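Local coordinates for transcriptional regulator, HTH_3 family (Vibrio cholerae, PDB 1Y9Q), which probably binds DNA as a dimeric transcription regulator, coupling a helix-turn-helix domain to a zinc-containing cupin domain that holds D-methionine, at residues W57-S68 and P97-F107. Numbering follows the deposited sequence.
Sequences WKIASGLEASFS and PYAADTGLEIF. With MED (D-methionine), chain C.
Glu105, on a cupin strand, drives its carboxylate toward the backbone of Phe67 and Ser68, after helix 53-63. Its CG stands anti to the backbone N (chi1 -160°) and the chain runs on extended, which carries the acid over to segment 57-68. There OE1 accepts from two groups of one residue, one on the syn side and the other on the anti side, both somewhat out of the carboxylate plane. The syn donor is Ser68 N, 2.6 Å from Glu105 OE1. The anti donor is Ser68 OG, at 2.5 Å from the same Glu105 OE1. OE2 takes a long, weak bond from Phe67 N and is also hydrogen-bonded to Tyr179 OH. Ser68 OG also accepts: Tyr98 N points at it almost straight, at 2.9 Å and 178°, linking the neighbouring strand to the same serine. Beside this network, Ser66 CB rests 3.5 Å from Tyr98 CG.

The apolar part lies on the pocket side. The indole of Trp57 is sandwiched, with D-methionine CA over one face and Phe67 CD1 over the other, while Phe107 CE2 approaches its edge, 4.0 Å from Trp57 CZ2. Phe67 and Phe107 meet obliquely through CD2 and CZ, their planes nearly perpendicular at 88°. Phe107 in turn offers one face to the ligand's methyl, CE, and Ile92 and Thr94 of strand 90-99 touch its side chain.

Helix-turn-helix and cupin parts are therefore joined by a buried carboxylate and by aromatic packing in which Trp57 and Phe107 line the D-methionine site and Phe67 backs the indole from behind. Two donors on OE1, with Tyr179 on OE2, would be expected to stabilise an ionised Glu105 and fix its rotation.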
loop_
_atom_site.group_PDB
_atom_site.type_symbol
_atom_site.label_atom_id
_atom_site.label_comp_id
_atom_site.label_asym_id
_atom_site.label_seq_id
_atom_site.Cartn_x
_atom_site.Cartn_y
_atom_site.Cartn_z
ATOM N N TRP A 57 1.258 9.571 -9.008
ATOM C CA TRP A 57 -0.082 9.730 -8.449
ATOM C C TRP A 57 0.001 10.324 -7.048
ATOM O O TRP A 57 -0.836 11.133 -6.650
ATOM C CB TRP A 57 -0.820 8.390 -8.397
ATOM C CG TRP A 57 -1.469 8.020 -9.695
ATOM C CD1 TRP A 57 -0.943 7.242 -10.688
ATOM C CD2 TRP A 57 -2.747 8.463 -10.165
ATOM N NE1 TRP A 57 -1.815 7.174 -11.748
ATOM C CE2 TRP A 57 -2.929 7.916 -11.453
ATOM C CE3 TRP A 57 -3.756 9.268 -9.622
ATOM C CZ2 TRP A 57 -4.083 8.151 -12.209
ATOM C CZ3 TRP A 57 -4.902 9.500 -10.372
ATOM C CH2 TRP A 57 -5.056 8.943 -11.652
ATOM N N LYS A 58 1.021 9.923 -6.303
ATOM C CA LYS A 58 1.197 10.426 -4.956
ATOM C C LYS A 58 1.407 11.940 -4.992
ATOM O O LYS A 58 0.824 12.677 -4.197
ATOM C CB LYS A 58 2.387 9.725 -4.306
ATOM C CG LYS A 58 2.446 9.866 -2.808
ATOM C CD LYS A 58 3.407 8.850 -2.215
ATOM C CE LYS A 58 3.480 8.993 -0.715
ATOM N NZ LYS A 58 4.436 8.024 -0.126
ATOM N N ILE A 59 2.232 12.397 -5.926
ATOM C CA ILE A 59 2.518 13.820 -6.065
ATOM C C ILE A 59 1.290 14.580 -6.553
ATOM O O ILE A 59 0.924 15.612 -5.983
ATOM C CB ILE A 59 3.694 14.050 -7.039
ATOM C CG1 ILE A 59 4.971 13.434 -6.455
ATOM C CG2 ILE A 59 3.884 15.546 -7.294
ATOM C CD1 ILE A 59 6.160 13.442 -7.404
ATOM N N ALA A 60 0.656 14.074 -7.611
ATOM C CA ALA A 60 -0.539 14.718 -8.151
ATOM C C ALA A 60 -1.591 14.860 -7.055
ATOM O O ALA A 60 -2.214 15.915 -6.903
ATOM C CB ALA A 60 -1.102 13.898 -9.319
ATOM N N SER A 61 -1.776 13.801 -6.274
ATOM C CA SER A 61 -2.762 13.817 -5.199
ATOM C C SER A 61 -2.490 14.936 -4.196
ATOM O O SER A 61 -3.404 15.657 -3.798
ATOM C CB SER A 61 -2.778 12.463 -4.483
ATOM O OG SER A 61 -3.189 11.429 -5.366
ATOM N N GLY A 62 -1.230 15.084 -3.800
ATOM C CA GLY A 62 -0.872 16.122 -2.846
ATOM C C GLY A 62 -1.058 17.522 -3.398
ATOM O O GLY A 62 -1.384 18.457 -2.661
ATOM N N LEU A 63 -0.855 17.671 -4.701
ATOM C CA LEU A 63 -1.002 18.967 -5.360
ATOM C C LEU A 63 -2.440 19.196 -5.801
ATOM O O LEU A 63 -2.776 20.268 -6.303
ATOM C CB LEU A 63 -0.088 19.037 -6.584
ATOM C CG LEU A 63 1.417 18.967 -6.330
ATOM C CD1 LEU A 63 2.160 18.829 -7.653
ATOM C CD2 LEU A 63 1.859 20.222 -5.587
ATOM N N GLU A 64 -3.280 18.181 -5.602
ATOM C CA GLU A 64 -4.682 18.226 -6.000
ATOM C C GLU A 64 -4.761 18.509 -7.493
ATOM O O GLU A 64 -5.516 19.371 -7.955
ATOM C CB GLU A 64 -5.430 19.284 -5.197
ATOM C CG GLU A 64 -5.334 19.032 -3.700
ATOM C CD GLU A 64 -6.122 20.028 -2.881
ATOM O OE1 GLU A 64 -7.366 19.923 -2.855
ATOM O OE2 GLU A 64 -5.492 20.918 -2.271
ATOM N N ALA A 65 -3.943 17.771 -8.236
ATOM C CA ALA A 65 -3.873 17.884 -9.685
ATOM C C ALA A 65 -4.216 16.529 -10.287
ATOM O O ALA A 65 -4.189 15.508 -9.598
ATOM C CB ALA A 65 -2.473 18.293 -10.109
ATOM N N SER A 66 -4.543 16.522 -11.572
ATOM C CA SER A 66 -4.875 15.276 -12.250
ATOM C C SER A 66 -3.572 14.632 -12.701
ATOM O O SER A 66 -2.532 15.283 -12.720
ATOM C CB SER A 66 -5.736 15.567 -13.470
ATOM O OG SER A 66 -5.009 16.353 -14.396
ATOM N N PHE A 67 -3.632 13.358 -13.072
ATOM C CA PHE A 67 -2.449 12.651 -13.553
ATOM C C PHE A 67 -2.098 13.306 -14.896
ATOM O O PHE A 67 -0.927 13.505 -15.225
ATOM C CB PHE A 67 -2.783 11.164 -13.746
ATOM C CG PHE A 67 -1.627 10.324 -14.227
ATOM C CD1 PHE A 67 -0.654 9.879 -13.342
ATOM C CD2 PHE A 67 -1.525 9.969 -15.570
ATOM C CE1 PHE A 67 0.407 9.086 -13.784
ATOM C CE2 PHE A 67 -0.469 9.177 -16.024
ATOM C CZ PHE A 67 0.498 8.734 -15.128
ATOM N N SER A 68 -3.135 13.668 -15.651
ATOM C CA SER A 68 -2.970 14.309 -16.957
ATOM C C SER A 68 -2.188 15.618 -16.877
ATOM O O SER A 68 -1.526 16.008 -17.837
ATOM C CB SER A 68 -4.338 14.602 -17.589
ATOM O OG SER A 68 -5.083 13.421 -17.816
ATOM N N PRO A 97 -7.995 12.359 -21.653
ATOM C CA PRO A 97 -7.235 13.102 -20.646
ATOM C C PRO A 97 -8.210 13.867 -19.753
ATOM O O PRO A 97 -9.338 14.151 -20.160
ATOM C CB PRO A 97 -6.364 14.026 -21.488
ATOM C CG PRO A 97 -7.233 14.315 -22.657
ATOM C CD PRO A 97 -7.787 12.940 -22.992
ATOM N N TYR A 98 -7.770 14.196 -18.544
ATOM C CA TYR A 98 -8.607 14.908 -17.583
ATOM C C TYR A 98 -9.390 16.079 -18.177
ATOM O O TYR A 98 -8.829 16.927 -18.869
ATOM C CB TYR A 98 -7.760 15.437 -16.421
ATOM C CG TYR A 98 -8.598 16.140 -15.378
ATOM C CD1 TYR A 98 -9.475 15.420 -14.575
ATOM C CD2 TYR A 98 -8.566 17.530 -15.238
ATOM C CE1 TYR A 98 -10.304 16.052 -13.666
ATOM C CE2 TYR A 98 -9.401 18.180 -14.321
ATOM C CZ TYR A 98 -10.266 17.430 -13.543
ATOM O OH TYR A 98 -11.118 18.034 -12.654
ATOM N N ALA A 99 -10.686 16.113 -17.886
ATOM C CA ALA A 99 -11.576 17.177 -18.341
ATOM C C ALA A 99 -12.260 17.770 -17.111
ATOM O O ALA A 99 -12.903 17.053 -16.348
ATOM C CB ALA A 99 -12.621 16.619 -19.302
ATOM N N ALA A 100 -12.123 19.077 -16.926
ATOM C CA ALA A 100 -12.715 19.749 -15.774
ATOM C C ALA A 100 -14.242 19.729 -15.732
ATOM O O ALA A 100 -14.830 19.754 -14.649
ATOM C CB ALA A 100 -12.218 21.197 -15.709
ATOM N N ASP A 101 -14.893 19.682 -16.889
ATOM C CA ASP A 101 -16.354 19.701 -16.886
ATOM C C ASP A 101 -17.002 18.437 -16.340
ATOM O O ASP A 101 -18.062 18.502 -15.722
ATOM C CB ASP A 101 -16.919 20.021 -18.282
ATOM C CG ASP A 101 -16.253 19.230 -19.396
ATOM O OD1 ASP A 101 -15.677 18.156 -19.126
ATOM O OD2 ASP A 101 -16.322 19.690 -20.558
ATOM N N THR A 102 -16.369 17.288 -16.553
ATOM C CA THR A 102 -16.922 16.032 -16.050
ATOM C C THR A 102 -16.080 15.502 -14.895
ATOM O O THR A 102 -16.518 14.625 -14.143
ATOM C CB THR A 102 -16.918 14.956 -17.133
ATOM O OG1 THR A 102 -15.567 14.721 -17.536
ATOM C CG2 THR A 102 -17.745 15.391 -18.341
ATOM N N GLY A 103 -14.865 16.030 -14.777
ATOM C CA GLY A 103 -13.950 15.593 -13.738
ATOM C C GLY A 103 -13.355 14.224 -14.043
ATOM O O GLY A 103 -12.764 13.595 -13.164
ATOM N N LEU A 104 -13.478 13.772 -15.291
ATOM C CA LEU A 104 -12.977 12.455 -15.664
ATOM C C LEU A 104 -11.648 12.357 -16.403
ATOM O O LEU A 104 -11.296 13.193 -17.236
ATOM C CB LEU A 104 -14.012 11.702 -16.506
ATOM C CG LEU A 104 -15.449 11.593 -16.006
ATOM C CD1 LEU A 104 -16.203 10.638 -16.927
ATOM C CD2 LEU A 104 -15.478 11.102 -14.554
ATOM N N GLU A 105 -10.950 11.274 -16.097
ATOM C CA GLU A 105 -9.671 10.921 -16.688
ATOM C C GLU A 105 -9.886 9.438 -16.989
ATOM O O GLU A 105 -10.220 8.684 -16.082
ATOM C CB GLU A 105 -8.587 11.103 -15.635
ATOM C CG GLU A 105 -7.212 11.250 -16.168
ATOM C CD GLU A 105 -6.278 11.815 -15.124
ATOM O OE1 GLU A 105 -5.588 12.793 -15.442
ATOM O OE2 GLU A 105 -6.237 11.282 -13.992
ATOM N N ILE A 106 -9.715 9.015 -18.240
ATOM C CA ILE A 106 -9.962 7.611 -18.583
ATOM C C ILE A 106 -8.780 6.895 -19.233
ATOM O O ILE A 106 -8.228 7.352 -20.243
ATOM C CB ILE A 106 -11.190 7.493 -19.509
ATOM C CG1 ILE A 106 -12.394 8.151 -18.835
ATOM C CG2 ILE A 106 -11.494 6.035 -19.806
ATOM C CD1 ILE A 106 -13.633 8.218 -19.710
ATOM N N PHE A 107 -8.422 5.751 -18.656
ATOM C CA PHE A 107 -7.295 4.964 -19.138
ATOM C C PHE A 107 -7.656 3.520 -19.447
ATOM O O PHE A 107 -8.636 2.982 -18.933
ATOM C CB PHE A 107 -6.196 4.911 -18.081
ATOM C CG PHE A 107 -5.836 6.238 -17.504
ATOM C CD1 PHE A 107 -4.932 7.072 -18.147
ATOM C CD2 PHE A 107 -6.387 6.645 -16.295
ATOM C CE1 PHE A 107 -4.577 8.298 -17.592
ATOM C CE2 PHE A 107 -6.043 7.866 -15.728
ATOM C CZ PHE A 107 -5.135 8.695 -16.378
HETATM N N MED C . -5.529 5.068 -10.545
HETATM C CA MED C . -4.166 4.732 -11.052
HETATM C C MED C . -3.281 4.190 -9.922
HETATM O O MED C . -3.683 4.063 -8.757
HETATM C CB MED C . -4.296 3.716 -12.209
HETATM C CG MED C . -3.056 3.220 -12.926
HETATM S SD MED C . -2.401 4.659 -13.824
HETATM C CE MED C . -3.659 5.005 -14.973
HETATM O OXT MED C . -2.118 3.871 -10.169
#